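Local coordinates for protein isoflavone reductase (Medicago sativa, PDB 2GAS) that reduces achiral isoflavones such as 2'-hydroxyformononetin to chiral isoflavanones with NADPH, on the pathway to the phytoalexin medicarpin, at residues 116-121 against 132-137; 217-222 against 296-301. All blocks are in the same frame, centred on the assembly; numbering follows the deposited sequence.

Interaction 1 of 2, residues 116-121 against 132-137; sequences DVDRHD and EKASIR
In this NmrA-type reductase with a Rossmann-like parallel sheet, the loop after strand 107-109 forms a type I beta turn, Asp116 to Arg119, against helix 126-143, which carries the proposed proton acceptor Lys133. The turn is closed by the backbone bond from Arg119 N to Asp116 O and by an Asx turn, in which Asp118 N gives to Asp116 OD1 from above the carboxylate plane. A short, acidic side chain suits this place, since one oxygen can serve both the backbone and a cation.

The polar part of the contact turns on Arg137, in a salt-bridge network with Asp116, Asp118 and Arg119. With CG anti to the carbonyl carbon (chi1 -70°) and the chain extended as far as NE, Arg137 brings its guanidinium across to the turn. Arg137 NH1 forms a salt bridge with Asp116 OD1 at 2.8 Å, on the syn lone pair, while NH2 adds a weak bond to the same oxygen. Asp118 approaches tip to tip, its carboxylate nearly perpendicular to the guanidinium, and the salt bridge from Arg137 NH1 to Asp118 OD1, 2.9 Å, is a weak hydrogen bond. Arg138 is the stronger partner of Asp118, and Glu112 forms a salt bridge with NH2 of Arg137. Asp116 OD2 in turn forms a salt bridge with Arg119 NH1, so the Asp116 carboxylate, bound to one arginine by each oxygen, probably offsets their repulsion. The network would hold Arg137 in place; by similarity this residue binds NADP(+).

The apolar part comes from Val117. Its branched methyls spread over the helix, CG1 of Val117 against Lys133 CB at 4.0 Å and CG2 against Ala134 CB at 4.1 Å, where the small alanine lets the loop come close. Beyond CB, Lys133 runs extended away from the turn, and its NZ bonds to Glu112 O. Val117 CG2 also lies over one guanidinium face of Arg137, offset toward the rim and 3.3 Å from NE.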
loop_
_atom_site.group_PDB
_atom_site.type_symbol
_atom_site.label_atom_id
_atom_site.label_comp_id
_atom_site.label_asym_id
_atom_site.label_seq_id
_atom_site.Cartn_x
_atom_site.Cartn_y
_atom_site.Cartn_z
ATOM N N ASP A 116 6.385 -4.241 5.922
ATOM C CA ASP A 116 6.080 -5.583 6.406
ATOM C C ASP A 116 5.855 -5.397 7.912
ATOM O O ASP A 116 6.809 -5.181 8.660
ATOM C CB ASP A 116 7.259 -6.531 6.158
ATOM C CG ASP A 116 6.964 -7.943 6.609
ATOM O OD1 ASP A 116 5.966 -8.121 7.334
ATOM O OD2 ASP A 116 7.720 -8.870 6.248
ATOM N N VAL A 117 4.600 -5.478 8.353
ATOM C CA VAL A 117 4.288 -5.260 9.764
ATOM C C VAL A 117 4.850 -6.281 10.745
ATOM O O VAL A 117 4.734 -6.103 11.960
ATOM C CB VAL A 117 2.761 -5.104 9.992
ATOM C CG1 VAL A 117 2.255 -3.886 9.243
ATOM C CG2 VAL A 117 2.020 -6.358 9.542
ATOM N N ASP A 118 5.459 -7.345 10.235
ATOM C CA ASP A 118 6.073 -8.335 11.117
ATOM C C ASP A 118 7.566 -8.029 11.206
ATOM O O ASP A 118 8.325 -8.749 11.856
ATOM C CB ASP A 118 5.845 -9.753 10.591
ATOM C CG ASP A 118 4.474 -10.296 10.960
ATOM O OD1 ASP A 118 3.952 -11.149 10.216
ATOM O OD2 ASP A 118 3.926 -9.876 12.004
ATOM N N ARG A 119 7.968 -6.945 10.548
ATOM C CA ARG A 119 9.359 -6.499 10.524
ATOM C C ARG A 119 9.497 -4.993 10.731
ATOM O O ARG A 119 9.813 -4.254 9.791
ATOM C CB ARG A 119 10.015 -6.851 9.188
ATOM C CG ARG A 119 10.243 -8.321 8.933
ATOM C CD ARG A 119 11.022 -8.465 7.635
ATOM N NE ARG A 119 11.576 -9.799 7.449
ATOM C CZ ARG A 119 11.068 -10.718 6.635
ATOM N NH1 ARG A 119 9.986 -10.452 5.922
ATOM N NH2 ARG A 119 11.657 -11.900 6.527
ATOM N N HIS A 120 9.268 -4.526 11.951
ATOM C CA HIS A 120 9.399 -3.102 12.218
ATOM C C HIS A 120 9.873 -2.845 13.640
ATOM O O HIS A 120 9.826 -3.728 14.498
ATOM C CB HIS A 120 8.066 -2.381 12.000
ATOM C CG HIS A 120 7.120 -2.503 13.154
ATOM N ND1 HIS A 120 6.110 -3.442 13.196
ATOM C CD2 HIS A 120 7.048 -1.820 14.321
ATOM C CE1 HIS A 120 5.457 -3.329 14.340
ATOM N NE2 HIS A 120 6.006 -2.353 15.039
ATOM N N ASP A 121 10.328 -1.622 13.879
ATOM C CA ASP A 121 10.807 -1.207 15.196
ATOM C C ASP A 121 10.253 0.193 15.435
ATOM O O ASP A 121 10.932 1.051 16.004
ATOM C CB ASP A 121 12.338 -1.159 15.211
ATOM C CG ASP A 121 12.973 -2.514 14.957
ATOM O OD1 ASP A 121 12.929 -3.368 15.865
ATOM O OD2 ASP A 121 13.514 -2.727 13.849
ATOM N N GLU A 132 -1.886 -3.688 14.812
ATOM C CA GLU A 132 -3.268 -4.042 14.517
ATOM C C GLU A 132 -3.298 -4.858 13.224
ATOM O O GLU A 132 -4.054 -5.822 13.103
ATOM C CB GLU A 132 -4.125 -2.782 14.379
ATOM C CG GLU A 132 -5.541 -3.041 13.895
ATOM C CD GLU A 132 -6.447 -1.834 14.069
ATOM O OE1 GLU A 132 -5.990 -0.699 13.813
ATOM O OE2 GLU A 132 -7.619 -2.025 14.452
ATOM N N LYS A 133 -2.469 -4.473 12.259
ATOM C CA LYS A 133 -2.413 -5.212 11.002
ATOM C C LYS A 133 -1.777 -6.583 11.240
ATOM O O LYS A 133 -2.197 -7.578 10.651
ATOM C CB LYS A 133 -1.613 -4.431 9.951
ATOM C CG LYS A 133 -2.299 -3.158 9.481
ATOM C CD LYS A 133 -1.610 -2.593 8.248
ATOM C CE LYS A 133 -2.390 -1.421 7.683
ATOM N NZ LYS A 133 -1.885 -1.010 6.343
ATOM N N ALA A 134 -0.768 -6.638 12.107
ATOM C CA ALA A 134 -0.122 -7.907 12.410
ATOM C C ALA A 134 -1.130 -8.846 13.067
ATOM O O ALA A 134 -1.117 -10.049 12.820
ATOM C CB ALA A 134 1.074 -7.692 13.328
ATOM N N SER A 135 -2.004 -8.293 13.902
ATOM C CA SER A 135 -3.013 -9.115 14.566
ATOM C C SER A 135 -3.940 -9.745 13.538
ATOM O O SER A 135 -4.357 -10.897 13.684
ATOM C CB SER A 135 -3.817 -8.276 15.558
ATOM O OG SER A 135 -3.034 -7.989 16.701
ATOM N N ILE A 136 -4.271 -8.987 12.497
ATOM C CA ILE A 136 -5.125 -9.510 11.443
ATOM C C ILE A 136 -4.413 -10.650 10.716
ATOM O O ILE A 136 -5.039 -11.636 10.326
ATOM C CB ILE A 136 -5.534 -8.389 10.468
ATOM C CG1 ILE A 136 -6.558 -7.490 11.166
ATOM C CG2 ILE A 136 -6.123 -8.970 9.189
ATOM C CD1 ILE A 136 -7.149 -6.457 10.286
ATOM N N ARG A 137 -3.101 -10.528 10.541
ATOM C CA ARG A 137 -2.347 -11.599 9.898
ATOM C C ARG A 137 -2.503 -12.871 10.727
ATOM O O ARG A 137 -2.718 -13.948 10.181
ATOM C CB ARG A 137 -0.857 -11.265 9.815
ATOM C CG ARG A 137 -0.511 -10.166 8.852
ATOM C CD ARG A 137 1.000 -10.081 8.697
ATOM N NE ARG A 137 1.390 -9.072 7.713
ATOM C CZ ARG A 137 2.634 -8.885 7.306
ATOM N NH1 ARG A 137 3.613 -9.643 7.792
ATOM N NH2 ARG A 137 2.905 -7.928 6.427
#

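Interaction 2 of 2, residues 217-222 against 296-301; sequences PKNYLT and YTTADE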
loop_
_atom_site.group_PDB
_atom_site.type_symbol
_atom_site.label_atom_id
_atom_site.label_comp_id
_atom_site.label_asym_id
_atom_site.label_seq_id
_atom_site.Cartn_x
_atom_site.Cartn_y
_atom_site.Cartn_z
ATOM N N PRO A 217 14.948 -2.005 -7.477
ATOM C CA PRO A 217 16.327 -1.519 -7.592
ATOM C C PRO A 217 16.561 -0.022 -7.793
ATOM O O PRO A 217 17.250 0.606 -6.992
ATOM C CB PRO A 217 16.883 -2.360 -8.737
ATOM C CG PRO A 217 16.217 -3.674 -8.494
ATOM C CD PRO A 217 14.778 -3.256 -8.238
ATOM N N LYS A 218 15.996 0.553 -8.847
ATOM C CA LYS A 218 16.204 1.972 -9.113
ATOM C C LYS A 218 15.430 2.898 -8.188
ATOM O O LYS A 218 15.633 4.114 -8.211
ATOM C CB LYS A 218 15.865 2.294 -10.571
ATOM C CG LYS A 218 16.883 1.735 -11.559
ATOM C CD LYS A 218 16.520 2.063 -13.003
ATOM C CE LYS A 218 15.257 1.337 -13.437
ATOM N NZ LYS A 218 14.918 1.607 -14.865
ATOM N N ASN A 219 14.552 2.319 -7.369
ATOM C CA ASN A 219 13.740 3.096 -6.430
ATOM C C ASN A 219 14.107 2.799 -4.983
ATOM O O ASN A 219 13.407 3.220 -4.063
ATOM C CB ASN A 219 12.251 2.801 -6.643
ATOM C CG ASN A 219 11.745 3.293 -7.985
ATOM O OD1 ASN A 219 12.501 3.849 -8.781
ATOM N ND2 ASN A 219 10.457 3.091 -8.241
ATOM N N TYR A 220 15.199 2.065 -4.791
ATOM C CA TYR A 220 15.682 1.715 -3.458
ATOM C C TYR A 220 16.717 2.802 -3.203
ATOM O O TYR A 220 17.866 2.689 -3.632
ATOM C CB TYR A 220 16.329 0.333 -3.506
ATOM C CG TYR A 220 16.560 -0.301 -2.156
ATOM C CD1 TYR A 220 15.495 -0.549 -1.293
ATOM C CD2 TYR A 220 17.842 -0.676 -1.752
ATOM C CE1 TYR A 220 15.701 -1.160 -0.059
ATOM C CE2 TYR A 220 18.058 -1.288 -0.518
ATOM C CZ TYR A 220 16.981 -1.525 0.321
ATOM O OH TYR A 220 17.183 -2.135 1.539
ATOM N N LEU A 221 16.300 3.851 -2.500
ATOM C CA LEU A 221 17.159 5.008 -2.281
ATOM C C LEU A 221 17.143 5.578 -0.875
ATOM O O LEU A 221 16.112 5.587 -0.210
ATOM C CB LEU A 221 16.723 6.121 -3.235
ATOM C CG LEU A 221 16.611 5.785 -4.724
ATOM C CD1 LEU A 221 15.709 6.800 -5.414
ATOM C CD2 LEU A 221 17.995 5.766 -5.346
ATOM N N THR A 222 18.295 6.073 -0.432
ATOM C CA THR A 222 18.387 6.704 0.880
ATOM C C THR A 222 17.826 8.113 0.704
ATOM O O THR A 222 17.697 8.592 -0.424
ATOM C CB THR A 222 19.846 6.826 1.346
ATOM O OG1 THR A 222 20.540 7.744 0.489
ATOM C CG2 THR A 222 20.534 5.471 1.291
ATOM N N TYR A 296 8.620 -0.869 -14.126
ATOM C CA TYR A 296 8.140 0.111 -13.163
ATOM C C TYR A 296 8.593 1.543 -13.410
ATOM O O TYR A 296 9.627 1.788 -14.034
ATOM C CB TYR A 296 8.553 -0.310 -11.749
ATOM C CG TYR A 296 10.050 -0.409 -11.527
ATOM C CD1 TYR A 296 10.748 -1.590 -11.795
ATOM C CD2 TYR A 296 10.766 0.678 -11.032
ATOM C CE1 TYR A 296 12.121 -1.680 -11.569
ATOM C CE2 TYR A 296 12.135 0.598 -10.807
ATOM C CZ TYR A 296 12.806 -0.581 -11.075
ATOM O OH TYR A 296 14.154 -0.655 -10.837
ATOM N N THR A 297 7.795 2.485 -12.917
ATOM C CA THR A 297 8.105 3.905 -13.025
ATOM C C THR A 297 9.182 4.199 -11.985
ATOM O O THR A 297 9.034 3.857 -10.813
ATOM C CB THR A 297 6.861 4.770 -12.726
ATOM O OG1 THR A 297 5.887 4.580 -13.760
ATOM C CG2 THR A 297 7.238 6.242 -12.652
ATOM N N THR A 298 10.276 4.822 -12.407
ATOM C CA THR A 298 11.354 5.118 -11.471
ATOM C C THR A 298 11.066 6.361 -10.634
ATOM O O THR A 298 10.217 7.181 -10.980
ATOM C CB THR A 298 12.688 5.325 -12.209
ATOM O OG1 THR A 298 12.585 6.473 -13.057
ATOM C CG2 THR A 298 13.019 4.102 -13.056
ATOM N N ALA A 299 11.774 6.494 -9.520
ATOM C CA ALA A 299 11.595 7.659 -8.668
ATOM C C ALA A 299 11.977 8.880 -9.502
ATOM O O ALA A 299 11.364 9.942 -9.392
ATOM C CB ALA A 299 12.488 7.553 -7.447
ATOM N N ASP A 300 12.992 8.713 -10.345
ATOM C CA ASP A 300 13.456 9.792 -11.211
ATOM C C ASP A 300 12.336 10.241 -12.148
ATOM O O ASP A 300 12.073 11.433 -12.288
ATOM C CB ASP A 300 14.656 9.320 -12.039
ATOM C CG ASP A 300 15.215 10.414 -12.928
ATOM O OD1 ASP A 300 15.843 11.352 -12.395
ATOM O OD2 ASP A 300 15.017 10.339 -14.157
ATOM N N GLU A 301 11.682 9.277 -12.788
ATOM C CA GLU A 301 10.583 9.567 -13.705
ATOM C C GLU A 301 9.406 10.185 -12.955
ATOM O O GLU A 301 8.806 11.158 -13.416
ATOM C CB GLU A 301 10.147 8.278 -14.426
ATOM C CG GLU A 301 11.144 7.795 -15.488
ATOM C CD GLU A 301 10.881 6.373 -15.995
ATOM O OE1 GLU A 301 11.499 5.987 -17.012
ATOM O OE2 GLU A 301 10.081 5.634 -15.382
HETATM O O HOH W 1 15.120 6.469 -9.703
HETATM O O HOH W 2 12.206 0.656 -14.642
#
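Asn219 makes two hydrogen bonds across this contact, one with each end of its amide. Asn219 ND2 gives an almost straight hydrogen bond (172°) to Thr297 O, 3.0 Å away and in the planes of both the amide and the carbonyl. Asn219 OD1 accepts a hydrogen bond from Ala299 N at 2.8 Å, the donor standing above the amide carbonyl plane. Asparagine suits the place because a single flat group both donates and accepts. Beside it, Lys218 N donates a nearly straight hydrogen bond to Tyr296 OH, 3.0 Å away, and the tyrosine ring is turned nearly at right angles to the amide. Apolar contacts flank these bonds: Pro217 CD lies near Tyr296 CZ, Leu221 CD1 touches Ala299 CB at 3.9 Å, and Lys218 CE, brought round by a bend at chi3, packs on Thr298 CG2 at 3.6 Å.

Further out, one water joins Lys218 O to Asp300 N, and another joins Lys218 NZ to Tyr296 O while lying over the centre of the tyrosine ring. A capping box of Thr298 and Glu301 sets the start of helix 299-303, and Tyr188 O takes a further bond from Asn219 ND2. An alanine in place of Asn219 would remove the side-chain hydrogen bonds to Thr297 O, Ala299 N and Tyr188 O, and would probably loosen the helix start. The side-chain oxygens of Asn219 and Thr298 thus share the satisfaction of first-turn N-H groups that have no preceding helical carbonyl to bind.

In the fold
From the N terminus the chain first builds the whole five-stranded parallel sheet, ending with its edge strand 107-109; interaction 1 then closes a short loop, folding 116-121 back on helix 126-143 with ten residues between. Much later, interaction 2 closes a long excursion of 73 residues, mostly helix where regular, and brings the short C-terminal helix 299-303 against edge strand 220-222 of the mixed sheet and the 3-10 turn before it. The contacts follow in series, neither nested nor crossed. Their centres are 25 Å apart and they do not touch: interaction 1 includes the proposed catalytic residue, whereas interaction 2 lies away from the annotated sites.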